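Local coordinates for protein neurotoxin (Clostridium botulinum, PDB 2QN0) that probably cleaves SNARE proteins with dual substrate specificity, as the zinc-dependent light chain protease of botulinum neurotoxin serotype C1, at residues Asn207-Met221 with Leu409-Leu421. Residues are numbered along the deposited sequence; the frame is centred on the assembly and turned at random.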
loop_
_atom_site.group_PDB
_atom_site.type_symbol
_atom_site.label_atom_id
_atom_site.label_comp_id
_atom_site.label_asym_id
_atom_site.label_seq_id
_atom_site.Cartn_x
_atom_site.Cartn_y
_atom_site.Cartn_z
ATOM N N ASN A 207 -0.751 8.348 -22.265
ATOM C CA ASN A 207 -0.371 9.513 -23.051
ATOM C C ASN A 207 0.125 9.188 -24.454
ATOM O O ASN A 207 1.077 8.431 -24.633
ATOM C CB ASN A 207 0.705 10.312 -22.311
ATOM C CG ASN A 207 0.184 10.945 -21.034
ATOM O OD1 ASN A 207 -0.555 11.924 -21.074
ATOM N ND2 ASN A 207 0.561 10.379 -19.897
ATOM N N ASP A 208 -0.533 9.777 -25.445
ATOM C CA ASP A 208 -0.160 9.595 -26.841
ATOM C C ASP A 208 1.147 10.366 -27.034
ATOM O O ASP A 208 1.249 11.519 -26.616
ATOM C CB ASP A 208 -1.251 10.191 -27.737
ATOM C CG ASP A 208 -1.022 9.920 -29.216
ATOM O OD1 ASP A 208 0.129 9.661 -29.620
ATOM O OD2 ASP A 208 -2.007 9.984 -29.982
ATOM N N VAL A 209 2.151 9.733 -27.637
ATOM C CA VAL A 209 3.418 10.416 -27.887
ATOM C C VAL A 209 3.731 10.469 -29.384
ATOM O O VAL A 209 4.887 10.608 -29.785
ATOM C CB VAL A 209 4.609 9.765 -27.123
ATOM C CG1 VAL A 209 4.441 9.982 -25.622
ATOM C CG2 VAL A 209 4.706 8.280 -27.444
ATOM N N GLY A 210 2.679 10.350 -30.193
ATOM C CA GLY A 210 2.804 10.427 -31.641
ATOM C C GLY A 210 3.249 9.202 -32.417
ATOM O O GLY A 210 3.508 9.301 -33.619
ATOM N N GLU A 211 3.313 8.048 -31.762
ATOM C CA GLU A 211 3.768 6.823 -32.421
ATOM C C GLU A 211 2.664 5.883 -32.893
ATOM O O GLU A 211 2.949 4.781 -33.361
ATOM C CB GLU A 211 4.688 6.054 -31.477
ATOM C CG GLU A 211 5.831 6.880 -30.913
ATOM C CD GLU A 211 6.644 6.113 -29.893
ATOM O OE1 GLU A 211 6.035 5.458 -29.019
ATOM O OE2 GLU A 211 7.888 6.169 -29.954
ATOM N N GLY A 212 1.417 6.323 -32.784
ATOM C CA GLY A 212 0.284 5.493 -33.165
ATOM C C GLY A 212 0.320 4.781 -34.507
ATOM O O GLY A 212 -0.133 3.640 -34.621
ATOM N N ARG A 213 0.851 5.443 -35.527
ATOM C CA ARG A 213 0.911 4.856 -36.861
ATOM C C ARG A 213 2.199 4.098 -37.132
ATOM O O ARG A 213 2.356 3.475 -38.186
ATOM C CB ARG A 213 0.776 5.947 -37.914
ATOM C CG ARG A 213 -0.553 6.659 -37.928
ATOM C CD ARG A 213 -0.668 7.373 -39.243
ATOM N NE ARG A 213 -1.899 8.133 -39.402
ATOM C CZ ARG A 213 -2.239 8.713 -40.544
ATOM N NH1 ARG A 213 -1.436 8.598 -41.595
ATOM N NH2 ARG A 213 -3.364 9.406 -40.638
ATOM N N PHE A 214 3.119 4.147 -36.179
ATOM C CA PHE A 214 4.409 3.502 -36.335
ATOM C C PHE A 214 4.611 2.431 -35.269
ATOM O O PHE A 214 3.657 1.778 -34.854
ATOM C CB PHE A 214 5.495 4.579 -36.255
ATOM C CG PHE A 214 5.319 5.688 -37.265
ATOM C CD1 PHE A 214 5.839 5.568 -38.552
ATOM C CD2 PHE A 214 4.594 6.831 -36.941
ATOM C CE1 PHE A 214 5.639 6.565 -39.503
ATOM C CE2 PHE A 214 4.385 7.840 -37.886
ATOM C CZ PHE A 214 4.909 7.706 -39.171
ATOM N N SER A 215 5.849 2.247 -34.831
ATOM C CA SER A 215 6.141 1.255 -33.803
ATOM C C SER A 215 6.145 1.980 -32.463
ATOM O O SER A 215 6.902 2.929 -32.266
ATOM C CB SER A 215 7.504 0.612 -34.062
ATOM O OG SER A 215 7.711 -0.503 -33.212
ATOM N N LYS A 216 5.293 1.540 -31.542
ATOM C CA LYS A 216 5.199 2.184 -30.235
ATOM C C LYS A 216 6.326 1.814 -29.277
ATOM O O LYS A 216 6.755 0.662 -29.209
ATOM C CB LYS A 216 3.843 1.867 -29.600
ATOM C CG LYS A 216 2.671 2.342 -30.450
ATOM C CD LYS A 216 1.325 2.002 -29.831
ATOM C CE LYS A 216 1.047 2.831 -28.589
ATOM N NZ LYS A 216 -0.316 2.543 -28.049
ATOM N N SER A 217 6.806 2.810 -28.538
ATOM C CA SER A 217 7.879 2.609 -27.575
ATOM C C SER A 217 7.379 1.907 -26.323
ATOM O O SER A 217 6.191 1.960 -25.996
ATOM C CB SER A 217 8.472 3.955 -27.142
ATOM O OG SER A 217 9.067 4.652 -28.218
ATOM N N GLU A 218 8.296 1.242 -25.631
ATOM C CA GLU A 218 7.972 0.599 -24.367
ATOM C C GLU A 218 8.348 1.646 -23.323
ATOM O O GLU A 218 9.353 2.343 -23.476
ATOM C CB GLU A 218 8.811 -0.660 -24.167
ATOM C CG GLU A 218 8.316 -1.861 -24.948
ATOM C CD GLU A 218 9.208 -3.071 -24.767
ATOM O OE1 GLU A 218 9.764 -3.239 -23.663
ATOM O OE2 GLU A 218 9.342 -3.862 -25.725
ATOM N N PHE A 219 7.532 1.771 -22.282
ATOM C CA PHE A 219 7.769 2.733 -21.207
ATOM C C PHE A 219 7.783 1.963 -19.898
ATOM O O PHE A 219 7.275 0.844 -19.827
ATOM C CB PHE A 219 6.632 3.762 -21.148
ATOM C CG PHE A 219 6.666 4.789 -22.248
ATOM C CD1 PHE A 219 7.408 5.956 -22.103
ATOM C CD2 PHE A 219 5.924 4.604 -23.413
ATOM C CE1 PHE A 219 7.406 6.931 -23.101
ATOM C CE2 PHE A 219 5.917 5.571 -24.415
ATOM C CZ PHE A 219 6.659 6.738 -24.260
ATOM N N CYS A 220 8.363 2.556 -18.861
ATOM C CA CYS A 220 8.385 1.912 -17.556
ATOM C C CYS A 220 7.375 2.635 -16.671
ATOM O O CYS A 220 6.965 3.756 -16.973
ATOM C CB CYS A 220 9.775 2.029 -16.923
ATOM S SG CYS A 220 10.238 3.735 -16.492
ATOM N N MET A 221 6.940 1.982 -15.599
ATOM C CA MET A 221 6.034 2.636 -14.666
ATOM C C MET A 221 6.926 3.440 -13.724
ATOM O O MET A 221 8.018 2.994 -13.373
ATOM C CB MET A 221 5.252 1.612 -13.834
ATOM C CG MET A 221 3.943 1.153 -14.453
ATOM S SD MET A 221 3.003 0.188 -13.256
ATOM C CE MET A 221 2.373 1.488 -12.211
ATOM N N LEU A 409 7.932 14.544 -23.992
ATOM C CA LEU A 409 7.188 13.321 -24.276
ATOM C C LEU A 409 7.607 12.132 -23.416
ATOM O O LEU A 409 7.760 11.012 -23.910
ATOM C CB LEU A 409 7.302 12.962 -25.762
ATOM C CG LEU A 409 6.667 13.981 -26.719
ATOM C CD1 LEU A 409 6.832 13.520 -28.157
ATOM C CD2 LEU A 409 5.193 14.151 -26.381
ATOM N N PHE A 410 7.800 12.388 -22.127
ATOM C CA PHE A 410 8.157 11.345 -21.172
ATOM C C PHE A 410 9.350 10.480 -21.575
ATOM O O PHE A 410 9.411 9.302 -21.223
ATOM C CB PHE A 410 6.930 10.452 -20.940
ATOM C CG PHE A 410 5.658 11.226 -20.751
ATOM C CD1 PHE A 410 5.390 11.866 -19.544
ATOM C CD2 PHE A 410 4.753 11.364 -21.798
ATOM C CE1 PHE A 410 4.240 12.636 -19.386
ATOM C CE2 PHE A 410 3.600 12.132 -21.649
ATOM C CZ PHE A 410 3.344 12.770 -20.439
ATOM N N MET A 411 10.307 11.057 -22.295
ATOM C CA MET A 411 11.475 10.291 -22.721
ATOM C C MET A 411 12.224 9.608 -21.584
ATOM O O MET A 411 12.849 8.565 -21.785
ATOM C CB MET A 411 12.441 11.184 -23.507
ATOM C CG MET A 411 12.177 11.192 -24.996
ATOM S SD MET A 411 13.378 12.185 -25.900
ATOM C CE MET A 411 12.322 13.474 -26.532
ATOM N N GLY A 412 12.167 10.190 -20.389
ATOM C CA GLY A 412 12.852 9.591 -19.255
ATOM C C GLY A 412 12.334 8.199 -18.925
ATOM O O GLY A 412 13.057 7.367 -18.370
ATOM N N GLN A 413 11.073 7.948 -19.267
ATOM C CA GLN A 413 10.443 6.654 -19.010
ATOM C C GLN A 413 10.477 5.748 -20.237
ATOM O O GLN A 413 10.048 4.594 -20.176
ATOM C CB GLN A 413 8.990 6.858 -18.587
ATOM C CG GLN A 413 8.806 7.467 -17.212
ATOM C CD GLN A 413 7.353 7.788 -16.936
ATOM O OE1 GLN A 413 6.903 8.920 -17.135
ATOM N NE2 GLN A 413 6.602 6.783 -16.501
ATOM N N ASN A 414 10.989 6.278 -21.344
ATOM C CA ASN A 414 11.075 5.544 -22.603
ATOM C C ASN A 414 12.313 4.646 -22.606
ATOM O O ASN A 414 13.446 5.137 -22.627
ATOM C CB ASN A 414 11.139 6.546 -23.759
ATOM C CG ASN A 414 10.918 5.900 -25.108
ATOM O OD1 ASN A 414 11.484 4.854 -25.400
ATOM N ND2 ASN A 414 10.100 6.532 -25.943
ATOM N N LEU A 415 12.096 3.332 -22.598
ATOM C CA LEU A 415 13.197 2.373 -22.564
ATOM C C LEU A 415 14.285 2.554 -23.618
ATOM O O LEU A 415 15.458 2.324 -23.339
ATOM C CB LEU A 415 12.664 0.939 -22.648
ATOM C CG LEU A 415 12.272 0.265 -21.330
ATOM C CD1 LEU A 415 11.223 1.093 -20.622
ATOM C CD2 LEU A 415 11.756 -1.142 -21.606
ATOM N N SER A 416 13.912 2.961 -24.823
ATOM C CA SER A 416 14.919 3.118 -25.868
ATOM C C SER A 416 15.544 4.508 -25.917
ATOM O O SER A 416 16.399 4.771 -26.762
ATOM C CB SER A 416 14.321 2.788 -27.234
ATOM O OG SER A 416 13.539 3.864 -27.707
ATOM N N ARG A 417 15.129 5.397 -25.020
ATOM C CA ARG A 417 15.680 6.749 -25.009
ATOM C C ARG A 417 16.445 7.071 -23.727
ATOM O O ARG A 417 17.230 8.021 -23.692
ATOM C CB ARG A 417 14.567 7.785 -25.221
ATOM C CG ARG A 417 13.779 7.620 -26.526
ATOM C CD ARG A 417 14.687 7.640 -27.751
ATOM N NE ARG A 417 15.307 8.943 -27.971
ATOM C CZ ARG A 417 14.696 9.980 -28.538
ATOM N NH1 ARG A 417 13.440 9.870 -28.951
ATOM N NH2 ARG A 417 15.342 11.127 -28.695
ATOM N N ASN A 418 16.222 6.283 -22.677
ATOM C CA ASN A 418 16.904 6.505 -21.404
ATOM C C ASN A 418 17.791 5.322 -21.023
ATOM O O ASN A 418 17.307 4.298 -20.539
ATOM C CB ASN A 418 15.887 6.754 -20.285
ATOM C CG ASN A 418 16.543 7.244 -19.005
ATOM O OD1 ASN A 418 17.769 7.242 -18.884
ATOM N ND2 ASN A 418 15.728 7.664 -18.041
ATOM N N PRO A 419 19.112 5.453 -21.225
ATOM C CA PRO A 419 20.048 4.376 -20.894
ATOM C C PRO A 419 20.155 4.067 -19.403
ATOM O O PRO A 419 20.729 3.049 -19.017
ATOM C CB PRO A 419 21.366 4.870 -21.494
ATOM C CG PRO A 419 21.251 6.356 -21.371
ATOM C CD PRO A 419 19.822 6.608 -21.805
ATOM N N ALA A 420 19.607 4.942 -18.565
ATOM C CA ALA A 420 19.644 4.731 -17.119
ATOM C C ALA A 420 18.735 3.561 -16.740
ATOM O O ALA A 420 18.877 2.968 -15.671
ATOM C CB ALA A 420 19.204 5.997 -16.389
ATOM N N LEU A 421 17.798 3.240 -17.627
ATOM C CA LEU A 421 16.871 2.136 -17.402
ATOM C C LEU A 421 17.489 0.853 -17.940
ATOM O O LEU A 421 17.918 0.804 -19.092
ATOM C CB LEU A 421 15.547 2.401 -18.126
ATOM C CG LEU A 421 14.766 3.656 -17.729
ATOM C CD1 LEU A 421 13.576 3.840 -18.668
ATOM C CD2 LEU A 421 14.298 3.528 -16.283
HETATM O O HOH W 1 12.002 5.486 -29.456
HETATM O O HOH W 2 11.137 1.903 -25.890
#
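Phe219 and Asn414 form a single antiparallel bridge, a non-hydrogen-bonded pair whose CA atoms lie 4.6 Å apart. Backbone bonds flank it: Cys220 N donates to Gln413 O (3.0 Å) and Leu415 N to Glu218 O (3.0 Å). Because 219-220 also pairs with strand 201-202, the bridge ties the loop 409-421 to this small sheet. Gln413 suits the neighbouring place because its extended side chain carries the amide past the bridge, where it adds a side-chain bond to the backbone pairing. Its NE2 reaches Cys220 O at 3.1 Å and also bonds Gln370 O, while OE1 accepts from Asn400. Asn414 has CG anti to its backbone N (chi1 -167°), which swings the amide to Ser217, where ND2 donates to OG (3.1 Å). That hydroxyl in turn donates a hydrogen bond to Glu211 OE2, on its syn lone pair, at 2.6 Å. Asn414 OD1 accepts from Ser416 N in an Asx turn, so both amide ends are engaged and its rotation is fixed. The flat ring of Phe219 directs its edge at Phe410 O, in plane, with CE1 3.6 Å away. Val209 CG1 meets the edge of the Phe410 ring, and Asn207 packs its CB against CE2 (3.5 Å). Leu415 CD1 and Leu421 CD1 give Cys220 apolar neighbours. Buried amides met by backbone, hydroxyl, amide and water partners thus join loop 409-421 to the 201-202/219-220 sheet, just ahead of the zinc-binding helix 223-238.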